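Local atomic coordinates of hemolysins related proteins containing CBS domains (Klebsiella pneumoniae subsp. pneumoniae, PDB entry 3HF7), a protein that is of unknown function but carries a pair of CBS domains, the part present here, which binds adenosine monophosphate. Residues L40-D43 with A48-M51; T86-Q91 with E119-E124. All blocks are in the same frame, centred on the assembly; numbering follows the deposited sequence.

Interaction 1. Residues L40-D43 with A48-M51; sequences LYRD and AISM
L40 and I49 meet where a classic beta bulge sets two residues, I49 and S50, opposite the single residue L40, whose carbonyl oxygen takes a hydrogen bond from each of their amides. The I49 N to L40 O bond is the shorter at 2.7 Å and lies in the carbonyl plane; S50 N, tilted from that plane, reaches L40 O at 3.3 Å. L40 N returns a nearly straight bond to S50 O (2.9 Å, 170° at the hydrogen). On the face shared by L40 and S50, the leucine lays CB and CD1 beside S50 OG, CD1 at 3.5 Å. On the other face Y41 brings only CB against A48 CA (3.8 Å); with CG set between its backbone N and carbonyl carbon (chi1 62°), its ring turns away from A48. Within the bulge the I49 side chain starts toward strand 37-41, and I49 CD1 lies over one face of the R42 guanidinium. R42 extends through chi2 and bends at chi3 (24°) to arrive there, and its NH2 makes a salt bridge with D47. Strands 37-41 and 48-53 form a beta hairpin; strand 16-18 flanks 37-41 on its other edge, while M51 packs on V102 and L104 of strand 102-106.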
ATOM      1  N   LEU A  40      -0.293   1.832  -6.335  1.00 24.83           N
ATOM      2  CA  LEU A  40      -0.464   2.149  -7.745  1.00 24.47           C
ATOM      3  C   LEU A  40      -1.942   2.019  -8.078  1.00 24.85           C
ATOM      4  O   LEU A  40      -2.565   0.986  -7.803  1.00 24.71           O
ATOM      5  CB  LEU A  40       0.375   1.199  -8.606  1.00 23.71           C
ATOM      6  CG  LEU A  40       1.893   1.174  -8.369  1.00 22.61           C
ATOM      7  CD1 LEU A  40       2.550   0.171  -9.332  1.00 21.20           C
ATOM      8  CD2 LEU A  40       2.536   2.579  -8.485  1.00 18.52           C
ATOM      9  N   TYR A  41      -2.510   3.073  -8.649  1.00 25.39           N
ATOM     10  CA  TYR A  41      -3.908   3.034  -9.060  1.00 26.19           C
ATOM     11  C   TYR A  41      -4.144   3.788 -10.375  1.00 27.16           C
ATOM     12  O   TYR A  41      -3.305   4.584 -10.829  1.00 27.18           O
ATOM     13  CB  TYR A  41      -4.792   3.636  -7.967  1.00 26.10           C
ATOM     14  CG  TYR A  41      -4.495   5.090  -7.676  1.00 26.37           C
ATOM     15  CD1 TYR A  41      -4.987   6.112  -8.501  1.00 27.54           C
ATOM     16  CD2 TYR A  41      -3.715   5.451  -6.584  1.00 25.82           C
ATOM     17  CE1 TYR A  41      -4.706   7.448  -8.226  1.00 26.75           C
ATOM     18  CE2 TYR A  41      -3.427   6.778  -6.314  1.00 24.75           C
ATOM     19  CZ  TYR A  41      -3.916   7.757  -7.126  1.00 25.45           C
ATOM     20  OH  TYR A  41      -3.618   9.059  -6.822  1.00 27.70           O
ATOM     21  N   ARG A  42      -5.309   3.552 -10.963  1.00 27.64           N
ATOM     22  CA  ARG A  42      -5.701   4.260 -12.149  1.00 28.31           C
ATOM     23  C   ARG A  42      -6.849   5.211 -11.766  1.00 28.44           C
ATOM     24  O   ARG A  42      -7.961   4.764 -11.450  1.00 28.39           O
ATOM     25  CB  ARG A  42      -6.130   3.244 -13.197  1.00 28.44           C
ATOM     26  CG  ARG A  42      -5.980   3.685 -14.639  1.00 30.74           C
ATOM     27  CD  ARG A  42      -6.225   2.494 -15.574  1.00 34.27           C
ATOM     28  NE  ARG A  42      -7.055   1.483 -14.909  1.00 36.76           N
ATOM     29  CZ  ARG A  42      -6.719   0.201 -14.722  1.00 38.03           C
ATOM     30  NH1 ARG A  42      -5.561  -0.288 -15.174  1.00 38.34           N
ATOM     31  NH2 ARG A  42      -7.567  -0.605 -14.090  1.00 38.70           N
ATOM     32  N   ASP A  43      -6.563   6.517 -11.770  1.00 28.25           N
ATOM     33  CA  ASP A  43      -7.573   7.572 -11.559  1.00 28.21           C
ATOM     34  C   ASP A  43      -7.849   7.925 -10.109  1.00 28.31           C
ATOM     35  O   ASP A  43      -7.781   9.091  -9.713  1.00 28.47           O
ATOM     36  CB  ASP A  43      -8.896   7.214 -12.226  1.00 28.32           C
ATOM     37  CG  ASP A  43      -8.828   7.311 -13.723  1.00 28.60           C
ATOM     38  OD1 ASP A  43      -8.076   8.181 -14.216  1.00 28.54           O
ATOM     39  OD2 ASP A  43      -9.528   6.529 -14.408  1.00 28.85           O
ATOM     40  N   ALA A  48      -7.606   0.830  -7.145  1.00 27.52           N
ATOM     41  CA  ALA A  48      -6.285   0.424  -6.679  1.00 27.16           C
ATOM     42  C   ALA A  48      -5.841  -0.828  -7.423  1.00 27.24           C
ATOM     43  O   ALA A  48      -6.613  -1.766  -7.613  1.00 27.51           O
ATOM     44  CB  ALA A  48      -6.300   0.179  -5.203  1.00 27.03           C
ATOM     45  N   ILE A  49      -4.590  -0.836  -7.854  1.00 27.33           N
ATOM     46  CA  ILE A  49      -4.092  -1.925  -8.681  1.00 27.52           C
ATOM     47  C   ILE A  49      -3.077  -2.823  -7.964  1.00 27.58           C
ATOM     48  O   ILE A  49      -3.208  -4.048  -7.969  1.00 28.10           O
ATOM     49  CB  ILE A  49      -3.482  -1.395  -9.982  1.00 27.26           C
ATOM     50  CG1 ILE A  49      -4.516  -0.542 -10.703  1.00 26.94           C
ATOM     51  CG2 ILE A  49      -2.971  -2.557 -10.837  1.00 27.48           C
ATOM     52  CD1 ILE A  49      -4.455  -0.625 -12.195  1.00 27.82           C
ATOM     53  N   SER A  50      -2.070  -2.210  -7.351  1.00 27.48           N
ATOM     54  CA  SER A  50      -1.016  -2.963  -6.701  1.00 26.95           C
ATOM     55  C   SER A  50      -0.298  -2.142  -5.645  1.00 26.45           C
ATOM     56  O   SER A  50      -0.480  -0.929  -5.538  1.00 26.13           O
ATOM     57  CB  SER A  50      -0.032  -3.465  -7.751  1.00 27.13           C
ATOM     58  OG  SER A  50       0.291  -2.417  -8.642  1.00 28.09           O
ATOM     59  N   MET A  51       0.507  -2.829  -4.840  1.00 26.37           N
ATOM     60  CA  MET A  51       1.312  -2.177  -3.822  1.00 26.11           C
ATOM     61  C   MET A  51       2.770  -2.319  -4.248  1.00 26.54           C
ATOM     62  O   MET A  51       3.228  -3.424  -4.542  1.00 27.17           O
ATOM     63  CB  MET A  51       1.049  -2.814  -2.456  1.00 24.92           C
ATOM     64  CG  MET A  51       1.685  -2.100  -1.305  1.00 23.05           C
ATOM     65  SD  MET A  51       0.857  -0.569  -0.827  1.00 22.83           S
ATOM     66  CE  MET A  51      -0.746  -1.217  -0.314  1.00 20.94           C
TER

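Interaction 2. Residues T86-Q91 with E119-E124; sequences TPLSTQ and EDILEE. With AMP (adenosine monophosphate), chain B.
I121 faces the first turn of helix 88-98 and touches it with two different branches. Its CD1 methyl meets the aliphatic part of Q91, 3.6 Å from CG, the two side chains crossing at about a right angle. Its CG2 methyl, anti to the backbone N, lies against the backbone of L88, 3.7 Å from O, and against L88 CB at 4.1 Å. One turn later in helix 118-126, E124 comes across L88, again at about a right angle: OE1 stands 3.5 Å from L88 CD1, a van der Waals contact between a carboxylate oxygen and a methyl. No hydrogen bond joins the two segments. Q91 bends at chi2 (50°), which carries its amide away from I121, and OE1 is hydrogen-bonded to Y80 OH. P87 takes the N-cap position of helix 88-98, and its carbonyl oxygen accepts the first-turn bond from Q91 N. I7 of helix 4-7 packs on L88, I121 and E124 alike, and F95 adds to the surroundings of I121. D120, next in sequence to I121, points to the nucleotide instead. Its carboxylate spans the ribose diol of AMP, OD1 accepting from O3' at 2.8 Å and OD2 from O2' at 2.6 Å. T117 OG1 bonds both D120 N and AMP, joining the start of this helix to the site. Helix 118-126 thus has two chemically distinct sides: one packs in the CBS domain largely through aliphatic groups, while on the other a paired carboxylate–diol interaction, probably strengthened by the negative charge of an ionised D120, recognises the ribose.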
ATOM      1  N   THR A  86     -11.974  -5.284  11.296  1.00 28.18           N
ATOM      2  CA  THR A  86     -11.260  -6.449  11.766  1.00 28.06           C
ATOM      3  C   THR A  86     -10.517  -6.021  13.038  1.00 28.52           C
ATOM      4  O   THR A  86      -9.893  -4.949  13.074  1.00 28.91           O
ATOM      5  CB  THR A  86     -10.333  -6.997  10.670  1.00 28.01           C
ATOM      6  OG1 THR A  86     -11.138  -7.556   9.625  1.00 27.71           O
ATOM      7  CG2 THR A  86      -9.401  -8.072  11.196  1.00 27.32           C
ATOM      8  N   PRO A  87     -10.629  -6.828  14.104  1.00 28.53           N
ATOM      9  CA  PRO A  87     -10.018  -6.463  15.381  1.00 28.63           C
ATOM     10  C   PRO A  87      -8.517  -6.683  15.347  1.00 28.79           C
ATOM     11  O   PRO A  87      -8.041  -7.637  14.716  1.00 28.63           O
ATOM     12  CB  PRO A  87     -10.681  -7.418  16.386  1.00 28.60           C
ATOM     13  CG  PRO A  87     -11.754  -8.161  15.604  1.00 28.39           C
ATOM     14  CD  PRO A  87     -11.349  -8.110  14.180  1.00 28.47           C
ATOM     15  N   LEU A  88      -7.786  -5.801  16.025  1.00 28.98           N
ATOM     16  CA  LEU A  88      -6.326  -5.821  16.011  1.00 29.25           C
ATOM     17  C   LEU A  88      -5.784  -7.201  16.343  1.00 29.58           C
ATOM     18  O   LEU A  88      -4.804  -7.665  15.747  1.00 29.82           O
ATOM     19  CB  LEU A  88      -5.771  -4.796  16.998  1.00 29.11           C
ATOM     20  CG  LEU A  88      -6.112  -3.332  16.719  1.00 29.03           C
ATOM     21  CD1 LEU A  88      -5.238  -2.407  17.559  1.00 28.70           C
ATOM     22  CD2 LEU A  88      -5.940  -3.032  15.244  1.00 29.72           C
ATOM     23  N   SER A  89      -6.445  -7.848  17.298  1.00 29.71           N
ATOM     24  CA  SER A  89      -6.085  -9.185  17.744  1.00 29.86           C
ATOM     25  C   SER A  89      -6.065 -10.142  16.550  1.00 29.85           C
ATOM     26  O   SER A  89      -5.028 -10.766  16.264  1.00 30.02           O
ATOM     27  CB  SER A  89      -7.087  -9.667  18.797  1.00 29.76           C
ATOM     28  OG  SER A  89      -7.713  -8.555  19.430  1.00 30.18           O
ATOM     29  N   THR A  90      -7.203 -10.227  15.850  1.00 29.55           N
ATOM     30  CA  THR A  90      -7.357 -11.150  14.730  1.00 29.15           C
ATOM     31  C   THR A  90      -6.374 -10.823  13.613  1.00 28.83           C
ATOM     32  O   THR A  90      -5.740 -11.730  13.056  1.00 29.26           O
ATOM     33  CB  THR A  90      -8.789 -11.128  14.155  1.00 29.26           C
ATOM     34  OG1 THR A  90      -9.725 -10.859  15.206  1.00 29.60           O
ATOM     35  CG2 THR A  90      -9.124 -12.475  13.504  1.00 28.96           C
ATOM     36  N   GLN A  91      -6.241  -9.535  13.289  1.00 27.94           N
ATOM     37  CA  GLN A  91      -5.341  -9.121  12.215  1.00 26.96           C
ATOM     38  C   GLN A  91      -3.894  -9.501  12.520  1.00 26.27           C
ATOM     39  O   GLN A  91      -3.178  -9.933  11.614  1.00 26.65           O
ATOM     40  CB  GLN A  91      -5.468  -7.624  11.902  1.00 26.86           C
ATOM     41  CG  GLN A  91      -4.882  -7.220  10.556  1.00 26.19           C
ATOM     42  CD  GLN A  91      -5.360  -8.082   9.384  1.00 25.70           C
ATOM     43  OE1 GLN A  91      -4.555  -8.565   8.598  1.00 26.17           O
ATOM     44  NE2 GLN A  91      -6.667  -8.269   9.266  1.00 26.15           N
ATOM     45  N   GLU A 119       3.632  -3.109  11.861  1.00 25.25           N
ATOM     46  CA  GLU A 119       4.304  -2.157  12.727  1.00 25.87           C
ATOM     47  C   GLU A 119       3.207  -1.452  13.530  1.00 26.67           C
ATOM     48  O   GLU A 119       3.237  -1.456  14.764  1.00 26.59           O
ATOM     49  CB  GLU A 119       5.144  -1.156  11.937  1.00 25.48           C
ATOM     50  N   ASP A 120       2.207  -0.918  12.829  1.00 27.50           N
ATOM     51  CA  ASP A 120       1.116  -0.175  13.471  1.00 28.49           C
ATOM     52  C   ASP A 120       0.330  -0.970  14.506  1.00 28.80           C
ATOM     53  O   ASP A 120       0.032  -0.451  15.588  1.00 28.93           O
ATOM     54  CB  ASP A 120       0.137   0.363  12.431  1.00 28.72           C
ATOM     55  CG  ASP A 120       0.795   1.293  11.447  1.00 30.35           C
ATOM     56  OD1 ASP A 120       1.899   1.819  11.763  1.00 31.55           O
ATOM     57  OD2 ASP A 120       0.212   1.479  10.349  1.00 31.33           O
ATOM     58  N   ILE A 121      -0.021  -2.208  14.171  1.00 29.05           N
ATOM     59  CA  ILE A 121      -0.825  -3.028  15.071  1.00 29.36           C
ATOM     60  C   ILE A 121      -0.089  -3.343  16.391  1.00 29.85           C
ATOM     61  O   ILE A 121      -0.624  -3.108  17.496  1.00 30.25           O
ATOM     62  CB  ILE A 121      -1.320  -4.290  14.358  1.00 29.20           C
ATOM     63  CG1 ILE A 121      -2.217  -3.871  13.178  1.00 29.01           C
ATOM     64  CG2 ILE A 121      -2.052  -5.217  15.350  1.00 29.17           C
ATOM     65  CD1 ILE A 121      -2.563  -4.965  12.219  1.00 28.17           C
ATOM     66  N   LEU A 122       1.145  -3.833  16.263  1.00 30.10           N
ATOM     67  CA  LEU A 122       1.983  -4.182  17.409  1.00 30.14           C
ATOM     68  C   LEU A 122       2.172  -2.993  18.323  1.00 30.53           C
ATOM     69  O   LEU A 122       1.868  -3.076  19.512  1.00 31.20           O
ATOM     70  CB  LEU A 122       3.336  -4.726  16.950  1.00 29.72           C
ATOM     71  CG  LEU A 122       3.268  -6.001  16.105  1.00 28.74           C
ATOM     72  CD1 LEU A 122       4.489  -6.123  15.219  1.00 27.11           C
ATOM     73  CD2 LEU A 122       3.099  -7.228  16.980  1.00 27.16           C
ATOM     74  N   GLU A 123       2.631  -1.881  17.761  1.00 30.78           N
ATOM     75  CA  GLU A 123       2.918  -0.685  18.544  1.00 31.63           C
ATOM     76  C   GLU A 123       1.702  -0.228  19.319  1.00 31.67           C
ATOM     77  O   GLU A 123       1.822   0.367  20.387  1.00 31.73           O
ATOM     78  CB  GLU A 123       3.407   0.441  17.647  1.00 31.75           C
ATOM     79  CG  GLU A 123       4.887   0.368  17.366  1.00 34.11           C
ATOM     80  CD  GLU A 123       5.267   1.009  16.042  1.00 37.88           C
ATOM     81  OE1 GLU A 123       5.070   2.246  15.886  1.00 39.62           O
ATOM     82  OE2 GLU A 123       5.775   0.275  15.156  1.00 39.48           O
ATOM     83  N   GLU A 124       0.529  -0.514  18.772  1.00 31.90           N
ATOM     84  CA  GLU A 124      -0.695  -0.130  19.420  1.00 32.15           C
ATOM     85  C   GLU A 124      -0.938  -1.087  20.571  1.00 32.09           C
ATOM     86  O   GLU A 124      -1.055  -0.658  21.730  1.00 32.17           O
ATOM     87  CB  GLU A 124      -1.864  -0.145  18.439  1.00 32.29           C
ATOM     88  CG  GLU A 124      -2.844   0.991  18.684  1.00 33.21           C
ATOM     89  CD  GLU A 124      -3.694   0.799  19.929  1.00 34.74           C
ATOM     90  OE1 GLU A 124      -4.160  -0.342  20.171  1.00 35.75           O
ATOM     91  OE2 GLU A 124      -3.900   1.796  20.659  1.00 35.26           O
TER
HETATM   92  P   AMP B   1       7.396   3.747   6.228  1.00 74.49           P
HETATM   93  O1P AMP B   1       7.344   5.259   6.081  1.00 73.97           O
HETATM   94  O2P AMP B   1       7.080   2.959   4.979  1.00 74.62           O
HETATM   95  O3P AMP B   1       8.585   3.200   6.970  1.00 74.98           O
HETATM   96  O5' AMP B   1       6.183   3.398   7.245  1.00 74.75           O
HETATM   97  C5' AMP B   1       5.864   4.224   8.376  1.00 71.19           C
HETATM   98  C4' AMP B   1       4.358   4.252   8.633  1.00 69.25           C
HETATM   99  O4' AMP B   1       3.716   5.197   7.776  1.00 67.86           O
HETATM  100  C3' AMP B   1       3.656   2.912   8.396  1.00 69.96           C
HETATM  101  O3' AMP B   1       3.553   2.088   9.575  1.00 71.65           O
HETATM  102  C2' AMP B   1       2.285   3.314   7.898  1.00 68.72           C
HETATM  103  O2' AMP B   1       1.370   3.418   8.980  1.00 68.33           O
HETATM  104  C1' AMP B   1       2.462   4.690   7.294  1.00 68.20           C
HETATM  105  N9  AMP B   1       2.444   4.470   5.823  1.00 67.70           N
HETATM  106  C8  AMP B   1       3.177   3.527   5.211  1.00 67.92           C
HETATM  107  N7  AMP B   1       2.965   3.527   3.877  1.00 68.20           N
HETATM  108  C5  AMP B   1       2.072   4.478   3.606  1.00 67.22           C
HETATM  109  C6  AMP B   1       1.425   4.969   2.377  1.00 67.17           C
HETATM  110  N6  AMP B   1       1.732   4.420   1.174  1.00 66.17           N
HETATM  111  N1  AMP B   1       0.538   5.984   2.510  1.00 68.02           N
HETATM  112  C2  AMP B   1       0.239   6.529   3.713  1.00 68.14           C
HETATM  113  N3  AMP B   1       0.791   6.112   4.872  1.00 68.29           N
HETATM  114  C4  AMP B   1       1.713   5.104   4.889  1.00 67.64           C

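From the N terminus, the chain passes helix 4-7 and strand 16-18 before interaction 1 closes a short hairpin, with four residues between its segments. It then runs on through helices 54-61 and 69-75 and strand 81-83 to interaction 2, which closes a longer loop: strands 102-106 and 112-117 lie between its two helices. The contacts are in series, neither nested nor crossed, on opposite sides of the chain's centre; the centres of interactions 1 and 2 are about 24 Å apart. Interaction 1 belongs to the three-stranded sheet, interaction 2 to helices accompanying the four-stranded one. AMP draws on both regions, through H35 and G36 just before the hairpin, R37 at its start and D120 within 119-124.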